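Local coordinates for EH1AB1 (Metagenome, PDB 6I8F), which probably hydrolyses carboxylic esters, being an ester hydrolase of the alpha/beta hydrolase fold from a lake metagenome, at residues L17-N22 against R307-G312; D56-P61 against D114-R119; L94-Y99 against Q127-D132; N122-Q127 against A321-H326; F263-G268 against T291-P296. All blocks are in the same frame, centred on the assembly; numbering follows the deposited sequence.

Interaction 1: L17-N22 against R307-G312; sequences LPETRN and RFLSQG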
# COMPACT_ATOMS: atom_id res chain seq x y z
N LEU A 17 -9.01 18.14 -5.62
CA LEU A 17 -8.76 18.72 -4.32
C LEU A 17 -8.49 20.22 -4.49
O LEU A 17 -7.97 20.66 -5.51
CB LEU A 17 -7.56 18.03 -3.67
CG LEU A 17 -7.75 16.57 -3.28
CD1 LEU A 17 -6.40 15.94 -2.94
CD2 LEU A 17 -8.70 16.46 -2.10
N PRO A 18 -8.80 21.03 -3.46
CA PRO A 18 -8.47 22.46 -3.48
C PRO A 18 -7.04 22.77 -3.94
O PRO A 18 -6.86 23.61 -4.83
CB PRO A 18 -8.69 22.88 -2.02
CG PRO A 18 -9.77 21.96 -1.53
CD PRO A 18 -9.52 20.64 -2.24
N GLU A 19 -6.03 22.11 -3.35
CA GLU A 19 -4.61 22.40 -3.69
C GLU A 19 -4.35 22.11 -5.17
O GLU A 19 -3.57 22.79 -5.83
CB GLU A 19 -3.64 21.62 -2.78
CG GLU A 19 -3.67 20.10 -2.95
CD GLU A 19 -2.60 19.36 -2.17
OE1 GLU A 19 -2.05 19.96 -1.21
OE2 GLU A 19 -2.27 18.19 -2.53
N THR A 20 -5.03 21.09 -5.71
CA THR A 20 -4.89 20.72 -7.11
C THR A 20 -5.46 21.84 -8.00
O THR A 20 -4.79 22.33 -8.90
CB THR A 20 -5.55 19.37 -7.41
OG1 THR A 20 -5.16 18.42 -6.42
CG2 THR A 20 -5.19 18.87 -8.79
N ARG A 21 -6.72 22.19 -7.75
CA ARG A 21 -7.41 23.31 -8.43
C ARG A 21 -6.53 24.58 -8.37
O ARG A 21 -6.33 25.24 -9.39
CB ARG A 21 -8.78 23.57 -7.79
CG ARG A 21 -9.94 23.49 -8.76
CD ARG A 21 -11.30 23.43 -8.09
NE ARG A 21 -11.44 22.34 -7.13
CZ ARG A 21 -11.80 22.50 -5.85
NH1 ARG A 21 -12.04 23.70 -5.37
NH2 ARG A 21 -11.93 21.45 -5.06
N ASN A 22 -6.01 24.89 -7.18
CA ASN A 22 -5.17 26.07 -6.98
C ASN A 22 -3.96 26.01 -7.91
O ASN A 22 -3.64 27.01 -8.56
CB ASN A 22 -4.74 26.24 -5.52
CG ASN A 22 -5.86 26.73 -4.63
OD1 ASN A 22 -6.89 27.20 -5.12
ND2 ASN A 22 -5.68 26.61 -3.33
N ARG A 307 6.12 21.20 -3.60
CA ARG A 307 6.02 22.59 -3.14
C ARG A 307 4.54 23.01 -3.10
O ARG A 307 4.12 23.72 -2.18
CB ARG A 307 6.77 23.54 -4.07
CG ARG A 307 6.58 25.00 -3.73
CD ARG A 307 7.44 25.86 -4.62
NE ARG A 307 7.09 27.26 -4.45
CZ ARG A 307 7.66 28.26 -5.09
NH1 ARG A 307 8.62 28.02 -5.98
NH2 ARG A 307 7.27 29.50 -4.83
N PHE A 308 3.78 22.56 -4.10
CA PHE A 308 2.41 22.98 -4.33
C PHE A 308 1.39 21.96 -3.83
O PHE A 308 0.30 22.37 -3.45
CB PHE A 308 2.19 23.22 -5.82
CG PHE A 308 3.09 24.29 -6.38
CD1 PHE A 308 2.85 25.63 -6.08
CD2 PHE A 308 4.19 23.96 -7.15
CE1 PHE A 308 3.68 26.62 -6.59
CE2 PHE A 308 5.02 24.95 -7.64
CZ PHE A 308 4.76 26.28 -7.36
N LEU A 309 1.72 20.66 -3.90
CA LEU A 309 0.76 19.59 -3.61
C LEU A 309 1.26 18.75 -2.43
O LEU A 309 2.16 17.91 -2.56
CB LEU A 309 0.55 18.74 -4.87
CG LEU A 309 0.09 19.49 -6.12
CD1 LEU A 309 -0.07 18.54 -7.31
CD2 LEU A 309 -1.21 20.24 -5.87
N SER A 310 0.64 18.97 -1.27
CA SER A 310 0.85 18.19 -0.06
C SER A 310 0.61 16.70 -0.29
O SER A 310 1.22 15.88 0.40
CB SER A 310 -0.06 18.68 1.03
OG SER A 310 0.43 19.91 1.50
N GLN A 311 -0.34 16.37 -1.17
CA GLN A 311 -0.67 14.98 -1.45
C GLN A 311 0.61 14.27 -1.92
O GLN A 311 0.83 13.09 -1.65
CB GLN A 311 -1.79 14.88 -2.49
CG GLN A 311 -3.18 15.14 -1.94
CD GLN A 311 -3.62 14.08 -0.97
OE1 GLN A 311 -3.77 12.91 -1.31
NE2 GLN A 311 -3.79 14.47 0.28
N GLY A 312 1.48 15.04 -2.60
CA GLY A 312 2.75 14.54 -3.09
C GLY A 312 3.64 14.06 -1.96
O GLY A 312 4.32 13.04 -2.09
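Glu19 reaches across to the beginning of helix 310-327 and presents one carboxylate oxygen to each of two successive backbone N-H groups. The first polar bond runs from Ser310 N to Glu19 OE1, 2.9 Å, on the syn side but bent at the hydrogen (138°). The second, from Gln311 N to Glu19 OE2, spans 3.0 Å and is straighter at 163°; it uses the syn lone pair of that oxygen. Two grips on one flat group fix its rotation, and the positive end of the helix dipole would probably favour the negative charge. The side chain gets there with CG set between its own backbone N and carbonyl carbon (chi1 66°), after which the chain runs extended.

Leu309 and Gln311 pack against the glutamate with their carbons. Leu309 CD2 lies 3.5 Å from Glu19 O and 3.8 Å from Glu19 CG, so the leucine packs against both the backbone and the stem of the glutamate. Gln311 CG comes within 3.2 Å of Glu19 OE2. The same carbon also meets Leu17 CD1 at 3.5 Å, the two side chains crossing at about a right angle. The amide of Gln311 is turned well away from the plane of the carboxylate, and its OE1 accepts from Lys289 of the second subunit.

Helix 18-32 is thereby tied to the start of helix 310-327 beside strand 298-299. Thr20 OG1 bonds to Gly297 O just before that strand, while Leu309 packs on Thr298, Ile299 and Leu23, with Phe302 covering both Leu309 and Gln311.

Interaction 2: D56-P61 against D114-R119; sequences DGEADP and DSTCRR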
# COMPACT_ATOMS: atom_id res chain seq x y z
N ASP A 56 12.21 23.89 -8.81
CA ASP A 56 11.62 24.90 -7.93
C ASP A 56 10.20 24.49 -7.52
O ASP A 56 9.58 25.20 -6.74
CB ASP A 56 11.65 26.29 -8.58
CG ASP A 56 11.48 27.45 -7.61
OD1 ASP A 56 11.95 27.33 -6.43
OD2 ASP A 56 10.86 28.46 -8.01
N GLY A 57 9.69 23.38 -8.08
CA GLY A 57 8.36 22.84 -7.78
C GLY A 57 8.39 21.72 -6.74
O GLY A 57 7.35 21.28 -6.28
N GLU A 58 9.59 21.21 -6.42
CA GLU A 58 9.76 20.27 -5.32
C GLU A 58 9.72 21.04 -4.00
O GLU A 58 10.11 22.21 -3.94
CB GLU A 58 11.12 19.59 -5.34
CG GLU A 58 11.36 18.66 -6.50
CD GLU A 58 12.47 17.68 -6.19
OE1 GLU A 58 13.64 18.14 -6.07
OE2 GLU A 58 12.16 16.47 -5.97
N ALA A 59 9.28 20.36 -2.94
CA ALA A 59 9.47 20.82 -1.56
C ALA A 59 10.96 21.10 -1.32
O ALA A 59 11.83 20.58 -2.02
CB ALA A 59 8.94 19.77 -0.61
N ASP A 60 11.26 21.91 -0.29
CA ASP A 60 12.65 22.16 0.10
C ASP A 60 13.34 20.85 0.46
O ASP A 60 12.73 19.97 1.07
CB ASP A 60 12.73 23.13 1.27
CG ASP A 60 12.39 24.55 0.87
OD1 ASP A 60 12.48 24.87 -0.33
OD2 ASP A 60 12.03 25.32 1.76
N PRO A 61 14.62 20.67 0.08
CA PRO A 61 15.31 19.41 0.32
C PRO A 61 15.53 19.15 1.81
O PRO A 61 16.15 19.97 2.49
CB PRO A 61 16.65 19.58 -0.41
CG PRO A 61 16.84 21.08 -0.48
CD PRO A 61 15.45 21.62 -0.68
N ASP A 114 15.53 15.69 -6.71
CA ASP A 114 16.49 15.61 -5.59
C ASP A 114 15.78 15.63 -4.23
O ASP A 114 16.07 14.80 -3.37
CB ASP A 114 17.51 16.75 -5.70
CG ASP A 114 18.49 16.78 -4.54
OD1 ASP A 114 19.42 15.96 -4.55
OD2 ASP A 114 18.29 17.61 -3.63
N SER A 115 14.88 16.59 -4.01
CA SER A 115 14.14 16.71 -2.74
C SER A 115 13.29 15.45 -2.49
O SER A 115 13.15 15.00 -1.33
CB SER A 115 13.29 17.96 -2.68
OG SER A 115 14.09 19.14 -2.68
N THR A 116 12.71 14.91 -3.57
CA THR A 116 11.89 13.72 -3.54
C THR A 116 12.72 12.50 -3.15
O THR A 116 12.28 11.68 -2.34
CB THR A 116 11.19 13.50 -4.88
OG1 THR A 116 10.35 14.63 -5.10
CG2 THR A 116 10.40 12.20 -4.93
N CYS A 117 13.90 12.35 -3.75
CA CYS A 117 14.78 11.22 -3.44
C CYS A 117 15.27 11.30 -1.99
O CYS A 117 15.34 10.28 -1.32
CB CYS A 117 15.96 11.14 -4.38
SG CYS A 117 15.48 10.50 -6.01
N ARG A 118 15.57 12.52 -1.53
CA ARG A 118 16.00 12.75 -0.15
C ARG A 118 14.91 12.25 0.80
O ARG A 118 15.19 11.53 1.77
CB ARG A 118 16.31 14.23 0.11
CG ARG A 118 17.64 14.70 -0.46
CD ARG A 118 17.69 16.21 -0.51
NE ARG A 118 19.01 16.72 -0.91
CZ ARG A 118 20.01 17.00 -0.07
NH1 ARG A 118 19.85 16.90 1.25
NH2 ARG A 118 21.18 17.37 -0.56
N ARG A 119 13.66 12.65 0.51
CA ARG A 119 12.53 12.31 1.37
C ARG A 119 12.32 10.80 1.34
O ARG A 119 12.09 10.19 2.37
CB ARG A 119 11.27 13.07 0.98
CG ARG A 119 10.14 12.95 2.00
CD ARG A 119 8.95 13.85 1.70
NE ARG A 119 7.91 13.68 2.70
CZ ARG A 119 7.70 14.49 3.75
NH1 ARG A 119 8.41 15.59 3.86
NH2 ARG A 119 6.76 14.20 4.64
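Two flat groups, the carboxylate of Glu58 and the guanidinium of Arg118, face the opposing segment in different ways. Glu58 OE1 takes the N-H of Ser115 at 2.9 Å on its syn side, tilted out of the plane. Glu58 OE2 receives two donors: Thr116 N, also at 2.9 Å, comes from above the carboxylate plane (39° out of it), and Thr116 OG1, at 2.7 Å, arrives on the anti side only 16° out. The guanidinium has Asp114 CG at its edge, in plane, and Pro61 CB approaches it obliquely, 3.7 Å from Arg118 NE.

A salt bridge inside the helix joins Arg118 NE to Asp114 OD2 (3.0 Å). Both of its members have further partners: Asp114 OD1 meets Tyr84 OH and Arg82, and Arg118 NH1 donates to Pro62 O. Pro61 CB also rests on the aliphatic part of the arginine, 3.5 Å from Arg118 CD.

Ser115 OG, placed beside its own backbone N (chi1 -66°), donates to Ala59 O at 2.8 Å, which pins the loop 56-61 a second time. An alanine at Glu58 would probably leave the N-H groups of Ser115 and Thr116 and the hydroxyl of Thr116 without the carboxylate that accepts from all three.

Glu58 is buried at the N-terminal end of helix 114-124, where its three donors are all neutral. Its negative charge is likely to be eased by these N-H groups and the positive end of the helix dipole, whereas nearby Asp114 has arginine partners of its own.

Interaction 3: L94-Y99 against Q127-D132; sequences LPTLIY and QVISID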
# COMPACT_ATOMS: atom_id res chain seq x y z
N LEU A 94 23.01 -1.07 2.77
CA LEU A 94 21.61 -0.71 2.97
C LEU A 94 20.77 -1.31 1.86
O LEU A 94 21.20 -1.37 0.71
CB LEU A 94 21.45 0.81 2.98
CG LEU A 94 22.01 1.52 4.20
CD1 LEU A 94 21.96 3.02 4.00
CD2 LEU A 94 21.25 1.12 5.46
N PRO A 95 19.50 -1.68 2.17
CA PRO A 95 18.52 -1.88 1.12
C PRO A 95 18.53 -0.57 0.31
O PRO A 95 18.69 0.51 0.88
CB PRO A 95 17.18 -2.16 1.82
CG PRO A 95 17.51 -2.24 3.31
CD PRO A 95 18.93 -1.75 3.52
N THR A 96 18.40 -0.69 -1.01
CA THR A 96 18.73 0.41 -1.91
C THR A 96 17.67 0.49 -3.02
O THR A 96 17.34 -0.52 -3.62
CB THR A 96 20.14 0.24 -2.51
OG1 THR A 96 21.09 0.32 -1.45
CG2 THR A 96 20.45 1.27 -3.57
N LEU A 97 17.18 1.71 -3.27
CA LEU A 97 16.27 1.98 -4.37
C LEU A 97 17.04 2.70 -5.48
O LEU A 97 17.50 3.82 -5.28
CB LEU A 97 15.11 2.84 -3.87
CG LEU A 97 14.19 3.42 -4.95
CD1 LEU A 97 13.54 2.32 -5.76
CD2 LEU A 97 13.13 4.31 -4.32
N ILE A 98 17.14 2.05 -6.64
CA ILE A 98 17.60 2.68 -7.86
C ILE A 98 16.41 3.42 -8.49
O ILE A 98 15.43 2.79 -8.90
CB ILE A 98 18.24 1.67 -8.82
CG1 ILE A 98 19.44 1.00 -8.16
CG2 ILE A 98 18.60 2.34 -10.14
CD1 ILE A 98 19.76 -0.37 -8.70
N TYR A 99 16.54 4.75 -8.56
CA TYR A 99 15.46 5.66 -8.94
C TYR A 99 15.75 6.32 -10.29
O TYR A 99 16.82 6.87 -10.52
CB TYR A 99 15.24 6.74 -7.87
CG TYR A 99 13.93 7.47 -8.06
CD1 TYR A 99 13.83 8.59 -8.87
CD2 TYR A 99 12.77 7.01 -7.45
CE1 TYR A 99 12.62 9.23 -9.07
CE2 TYR A 99 11.55 7.64 -7.64
CZ TYR A 99 11.48 8.75 -8.46
OH TYR A 99 10.27 9.38 -8.64
N GLN A 127 18.85 3.44 1.26
CA GLN A 127 19.65 4.22 0.33
C GLN A 127 18.82 4.46 -0.94
O GLN A 127 18.13 3.55 -1.37
CB GLN A 127 20.94 3.48 -0.01
CG GLN A 127 21.78 4.21 -1.05
CD GLN A 127 23.17 3.65 -1.22
OE1 GLN A 127 24.14 4.41 -1.30
NE2 GLN A 127 23.29 2.34 -1.32
N VAL A 128 18.88 5.67 -1.51
CA VAL A 128 18.37 5.93 -2.87
C VAL A 128 19.55 6.31 -3.78
O VAL A 128 20.47 7.06 -3.39
CB VAL A 128 17.27 7.02 -2.88
CG1 VAL A 128 16.76 7.30 -4.29
CG2 VAL A 128 16.11 6.64 -1.97
N ILE A 129 19.54 5.75 -4.99
CA ILE A 129 20.51 6.09 -6.02
C ILE A 129 19.74 6.54 -7.26
O ILE A 129 19.16 5.71 -7.94
CB ILE A 129 21.45 4.92 -6.35
CG1 ILE A 129 22.16 4.41 -5.09
CG2 ILE A 129 22.45 5.33 -7.42
CD1 ILE A 129 23.00 3.17 -5.31
N SER A 130 19.77 7.86 -7.51
CA SER A 130 19.09 8.50 -8.63
C SER A 130 20.00 8.47 -9.88
O SER A 130 21.19 8.76 -9.79
CB SER A 130 18.70 9.90 -8.26
OG SER A 130 17.97 10.50 -9.30
N ILE A 131 19.42 8.13 -11.03
CA ILE A 131 20.19 7.84 -12.23
C ILE A 131 19.95 8.93 -13.27
O ILE A 131 18.81 9.30 -13.55
CB ILE A 131 19.86 6.45 -12.80
CG1 ILE A 131 20.08 5.32 -11.79
CG2 ILE A 131 20.64 6.21 -14.09
CD1 ILE A 131 21.48 5.20 -11.26
N ASP A 132 21.06 9.40 -13.84
CA ASP A 132 21.07 10.39 -14.90
C ASP A 132 21.26 9.65 -16.24
O ASP A 132 22.37 9.49 -16.72
CB ASP A 132 22.16 11.42 -14.64
CG ASP A 132 21.92 12.78 -15.27
OD1 ASP A 132 20.87 12.96 -15.95
OD2 ASP A 132 22.78 13.66 -15.07
O HOH W 1 16.89 10.00 -11.69
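Ile129 uses both its N and its O toward strand 94-99, bonding Leu97 O and Tyr99 N, as in a parallel pair. Leu97 N donates to Gln127 O, and Ile129 N returns a bond to Leu97 O at 2.8 Å. Tyr99 N then donates to Ile129 O, Ile131 N to Tyr99 O. A weak bond from Gln127 N to Pro95 O opens the series. The strand segments diverge in direction by 24°, and each CA-H of Thr96, Val128, Ile98 and Ser130 adds a contact to a carbonyl oxygen across.

Among side chains the polar pair is Thr96 and Gln127, lying side by side and pointing the same way. Gln127 NE2 donates to Thr96 OG1 at 3.0 Å, nearly straight (165°) and in the amide plane. That hydroxyl in turn donates a hydrogen bond to Leu94 O (2.7 Å). The amide is held at both ends, since NE2 also meets Phe162 O and OE1 accepts from Arg83. At the far end a water bonds Ser130 OG (2.7 Å), Ile131 O (2.8 Å) and, weakly, Tyr99 O across the pair.

Apolar contacts split between the two faces. With Thr96 and Gln127 lie the pairs Thr96 CG2 and Ile129 CD1 (3.6 Å) and Ile98 CG2 and Ile131 CG1 (3.7 Å), covered by helix 143-157. On the face of Leu97 and Val128, Tyr99 CB packs 3.9 Å from Val128 CG1, under helix 114-124.

The two strands with that helix form a beta-alpha-beta crossover of the alpha/beta hydrolase sheet. Tyr99 OH bonds Asp174, beside Ser175 of what appears to be the nucleophile elbow.

Interaction 4: N122-Q127 against A321-H326; sequences NKSRCQ and AVMGAH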
# COMPACT_ATOMS: atom_id res chain seq x y z
N ASN A 122 15.02 9.07 3.62
CA ASN A 122 14.79 9.30 5.05
C ASN A 122 13.59 8.47 5.55
O ASN A 122 13.67 7.86 6.61
CB ASN A 122 14.61 10.78 5.35
CG ASN A 122 15.91 11.56 5.30
OD1 ASN A 122 16.98 10.97 5.31
ND2 ASN A 122 15.83 12.88 5.25
N LYS A 123 12.51 8.44 4.77
CA LYS A 123 11.25 7.84 5.19
C LYS A 123 11.33 6.31 5.08
O LYS A 123 10.76 5.61 5.90
CB LYS A 123 10.10 8.37 4.33
CG LYS A 123 9.78 9.84 4.54
CD LYS A 123 9.05 10.12 5.83
CE LYS A 123 8.90 11.60 6.08
NZ LYS A 123 8.11 11.85 7.30
N SER A 124 12.06 5.81 4.08
CA SER A 124 12.17 4.39 3.85
C SER A 124 13.27 3.76 4.71
O SER A 124 13.23 2.56 4.94
CB SER A 124 12.43 4.10 2.40
OG SER A 124 13.74 4.51 2.04
N ARG A 125 14.26 4.56 5.13
CA ARG A 125 15.50 4.08 5.76
C ARG A 125 16.29 3.24 4.76
O ARG A 125 17.12 2.40 5.15
CB ARG A 125 15.22 3.26 7.03
CG ARG A 125 14.34 3.95 8.06
CD ARG A 125 14.28 3.12 9.34
NE ARG A 125 13.33 3.64 10.32
CZ ARG A 125 12.94 3.00 11.43
NH1 ARG A 125 13.05 1.69 11.55
NH2 ARG A 125 12.41 3.71 12.41
N CYS A 126 16.04 3.48 3.46
CA CYS A 126 16.76 2.84 2.37
C CYS A 126 17.65 3.87 1.69
O CYS A 126 17.28 5.02 1.57
CB CYS A 126 15.80 2.26 1.34
SG CYS A 126 14.78 0.90 1.95
N GLN A 127 18.85 3.44 1.26
CA GLN A 127 19.65 4.22 0.33
C GLN A 127 18.82 4.46 -0.94
O GLN A 127 18.13 3.55 -1.37
CB GLN A 127 20.94 3.48 -0.01
CG GLN A 127 21.78 4.21 -1.05
CD GLN A 127 23.17 3.65 -1.22
OE1 GLN A 127 24.14 4.41 -1.30
NE2 GLN A 127 23.29 2.34 -1.32
N ALA A 321 7.31 4.09 2.83
CA ALA A 321 6.87 3.27 3.94
C ALA A 321 6.70 1.82 3.48
O ALA A 321 7.13 0.91 4.16
CB ALA A 321 5.57 3.80 4.48
N VAL A 322 6.06 1.62 2.33
CA VAL A 322 5.78 0.29 1.82
C VAL A 322 7.11 -0.40 1.45
O VAL A 322 7.29 -1.59 1.72
CB VAL A 322 4.79 0.35 0.65
CG1 VAL A 322 4.65 -0.99 -0.06
CG2 VAL A 322 3.43 0.87 1.09
N MET A 323 8.01 0.33 0.78
CA MET A 323 9.29 -0.24 0.39
C MET A 323 10.08 -0.64 1.64
O MET A 323 10.61 -1.75 1.72
CB MET A 323 10.12 0.74 -0.44
CG MET A 323 11.45 0.12 -0.88
SD MET A 323 12.35 1.18 -2.01
CE MET A 323 12.66 2.58 -0.95
N GLY A 324 10.17 0.27 2.62
CA GLY A 324 10.90 0.02 3.89
C GLY A 324 10.36 -1.17 4.65
O GLY A 324 11.14 -2.00 5.17
N ALA A 325 9.03 -1.26 4.72
CA ALA A 325 8.33 -2.39 5.33
C ALA A 325 8.69 -3.68 4.58
O ALA A 325 8.95 -4.72 5.20
CB ALA A 325 6.84 -2.15 5.32
N HIS A 326 8.72 -3.60 3.25
CA HIS A 326 9.03 -4.78 2.46
C HIS A 326 10.45 -5.26 2.79
O HIS A 326 10.68 -6.44 2.92
CB HIS A 326 8.84 -4.52 0.96
CG HIS A 326 9.06 -5.75 0.14
ND1 HIS A 326 8.10 -6.76 0.05
CD2 HIS A 326 10.13 -6.17 -0.57
CE1 HIS A 326 8.58 -7.74 -0.70
NE2 HIS A 326 9.82 -7.40 -1.10
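Met323 rests its terminal methyl against both Ser124 and Cys126. Its CE lies 3.7 Å from both CB and OG of Ser124, and on the Cys126 side it is 3.9 Å from CB and 4.0 Å from SG. The side chain leaves with CG anti to its backbone N and bends at its last torsion (chi3 64°), which carries CE into this place. At the next residue, Gly324 CA sits 3.6 Å from Ser124 O. A beta carbon on Gly324 would fall 2.7 Å from that oxygen, a clash, so the absence of a side chain permits the approach. No hydrogen bond joins the two segments.

The helices involved, 114-124 and 310-327, cover the same face of the central sheet in the alpha/beta hydrolase fold, and Met323 also reaches down to Leu97, Phe198 and Met200 of its strands.

A second shell sets Ser124 and Cys126. Ser124 OG accepts from Cys126 N at 2.9 Å (145°), an ST turn where the helix ends, and it also bonds Leu120 O one turn earlier. Arg125 between them has positive phi (64°), the first residue to leave helical geometry. An alanine at Ser124 would keep CB against Met323 but, losing OG and its touch on CE, would probably leave Cys126 N without its acceptor and Leu120 O without this partner, the turn freer to shift.

Further out, Thr329 OG1 at the C-terminus bonds Ser124 O, and Arg125 forms a salt bridge with the terminal carboxylate. Ala321 and Arg125 pack on their counterparts in the second subunit.

Interaction 5: F263-G268 against T291-P296; sequences FVLTAG and TYVNYP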
# COMPACT_ATOMS: atom_id res chain seq x y z
N PHE A 263 4.97 -1.79 -5.71
CA PHE A 263 4.10 -0.74 -5.28
C PHE A 263 3.72 0.05 -6.54
O PHE A 263 4.61 0.54 -7.23
CB PHE A 263 4.81 0.14 -4.24
CG PHE A 263 4.05 1.37 -3.83
CD1 PHE A 263 3.12 1.33 -2.81
CD2 PHE A 263 4.28 2.59 -4.44
CE1 PHE A 263 2.44 2.46 -2.41
CE2 PHE A 263 3.58 3.72 -4.06
CZ PHE A 263 2.67 3.66 -3.03
N VAL A 264 2.42 0.15 -6.83
CA VAL A 264 1.93 0.85 -8.03
C VAL A 264 0.97 1.96 -7.57
O VAL A 264 -0.02 1.69 -6.89
CB VAL A 264 1.25 -0.12 -9.02
CG1 VAL A 264 0.84 0.60 -10.29
CG2 VAL A 264 2.12 -1.32 -9.35
N LEU A 265 1.30 3.20 -7.92
CA LEU A 265 0.53 4.35 -7.53
C LEU A 265 -0.06 5.01 -8.78
O LEU A 265 0.67 5.19 -9.76
CB LEU A 265 1.43 5.31 -6.75
CG LEU A 265 0.74 6.58 -6.22
CD1 LEU A 265 1.40 7.05 -4.94
CD2 LEU A 265 0.76 7.69 -7.25
N THR A 266 -1.36 5.33 -8.73
CA THR A 266 -1.98 6.16 -9.75
C THR A 266 -2.53 7.46 -9.13
O THR A 266 -2.92 7.52 -7.95
CB THR A 266 -3.08 5.42 -10.51
OG1 THR A 266 -4.06 4.98 -9.57
CG2 THR A 266 -2.55 4.25 -11.32
N ALA A 267 -2.54 8.50 -9.96
CA ALA A 267 -3.21 9.76 -9.67
C ALA A 267 -4.60 9.72 -10.31
O ALA A 267 -4.75 9.22 -11.42
CB ALA A 267 -2.37 10.91 -10.18
N GLY A 268 -5.60 10.25 -9.59
CA GLY A 268 -7.01 10.19 -10.00
C GLY A 268 -7.30 10.94 -11.30
O GLY A 268 -8.05 10.45 -12.13
N THR A 291 1.12 -3.98 -4.03
CA THR A 291 0.40 -2.95 -3.34
C THR A 291 -0.01 -1.88 -4.36
O THR A 291 0.86 -1.28 -4.98
CB THR A 291 1.27 -2.32 -2.25
OG1 THR A 291 1.75 -3.36 -1.39
CG2 THR A 291 0.53 -1.27 -1.45
N TYR A 292 -1.31 -1.65 -4.51
CA TYR A 292 -1.85 -0.66 -5.44
C TYR A 292 -2.52 0.46 -4.64
O TYR A 292 -3.26 0.19 -3.70
CB TYR A 292 -2.87 -1.27 -6.40
CG TYR A 292 -3.60 -0.21 -7.18
CD1 TYR A 292 -2.98 0.44 -8.24
CD2 TYR A 292 -4.86 0.23 -6.80
CE1 TYR A 292 -3.61 1.45 -8.94
CE2 TYR A 292 -5.50 1.25 -7.48
CZ TYR A 292 -4.88 1.87 -8.55
OH TYR A 292 -5.51 2.87 -9.23
N VAL A 293 -2.27 1.71 -5.03
CA VAL A 293 -2.95 2.84 -4.40
C VAL A 293 -3.31 3.88 -5.47
O VAL A 293 -2.50 4.15 -6.36
CB VAL A 293 -2.12 3.48 -3.27
CG1 VAL A 293 -0.75 3.94 -3.74
CG2 VAL A 293 -2.88 4.63 -2.62
N ASN A 294 -4.51 4.44 -5.32
CA ASN A 294 -4.99 5.54 -6.12
C ASN A 294 -5.13 6.76 -5.22
O ASN A 294 -5.74 6.67 -4.14
CB ASN A 294 -6.30 5.22 -6.84
CG ASN A 294 -6.76 6.37 -7.72
OD1 ASN A 294 -7.81 6.96 -7.49
ND2 ASN A 294 -5.96 6.72 -8.70
N TYR A 295 -4.55 7.89 -5.67
CA TYR A 295 -4.67 9.19 -5.00
C TYR A 295 -5.71 10.02 -5.75
O TYR A 295 -5.39 10.64 -6.75
CB TYR A 295 -3.31 9.90 -4.91
CG TYR A 295 -2.48 9.49 -3.72
CD1 TYR A 295 -1.99 8.20 -3.60
CD2 TYR A 295 -2.20 10.38 -2.68
CE1 TYR A 295 -1.25 7.80 -2.49
CE2 TYR A 295 -1.46 10.00 -1.57
CZ TYR A 295 -0.99 8.70 -1.48
OH TYR A 295 -0.28 8.29 -0.39
N PRO A 296 -6.99 10.03 -5.31
CA PRO A 296 -8.02 10.77 -6.03
C PRO A 296 -7.78 12.28 -5.93
O PRO A 296 -7.15 12.76 -4.98
CB PRO A 296 -9.34 10.37 -5.35
CG PRO A 296 -8.92 9.90 -3.96
CD PRO A 296 -7.52 9.34 -4.12
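Thr266 OG1 is the meeting point of two side chains from the opposing strand. Tyr292 OH lies 2.6 Å from Thr266 OG1, a hydrogen bond in which either could be the donor, and Asn294 ND2 donates to the same OG1 at 2.7 Å (157°). Both side chains cross the threonine at about a right angle. A chi1 of 58° sets OG1 between its own backbone N and carbonyl carbon, where it meets both.

Five backbone bonds run beneath, from Val264 N to Thr291 O through Gly268 N to Tyr295 O (2.9 Å), in parallel pairing. At the corner, a side chain on Gly268 would clash with Pro296 CA.

On the other face the packing is mainly apolar. Phe263 CZ meets Val293 CG1 at 3.5 Å, and Leu265 CG lies 3.9 Å from the same methyl. Leu265 CD1 touches Tyr295 CE1 at 3.7 Å, under helix 310-327.

The sheet continues beyond Thr291-Asn294 into an antiparallel strand of the second subunit, with Thr291 OG1 bonded to Glu318 of that subunit. The chemistry is divided by face: a buried hydroxyl gripped twice on the side of helix 273-285, and mainly apolar packing toward helix 310-327, with Tyr295 OH bonded to Glu318 of that helix.

Overall arrangement
Interactions 3 and 5 are buried parallel strand pairs of one sheet, with centres about 21 Å apart; one lies well inside it, the other at the strand through which the sheet passes into the second subunit. Interaction 4 is also buried but lacks hydrogen bonds across, and it touches both: Met323 packs on Leu97, Val322 on Phe263. Interactions 1 and 2 are only partly buried, and in each a glutamate meets backbone N-H groups at a helix start; Arg307 links them through Asp56 and Gly57. Helix 310-327 serves interactions 1 and 4, helix 114-124 interactions 2 and 4. Carboxylate bonds to helix starts mark the partly buried contacts, backbone pairing the strand pairs, apolar packing the helix contact.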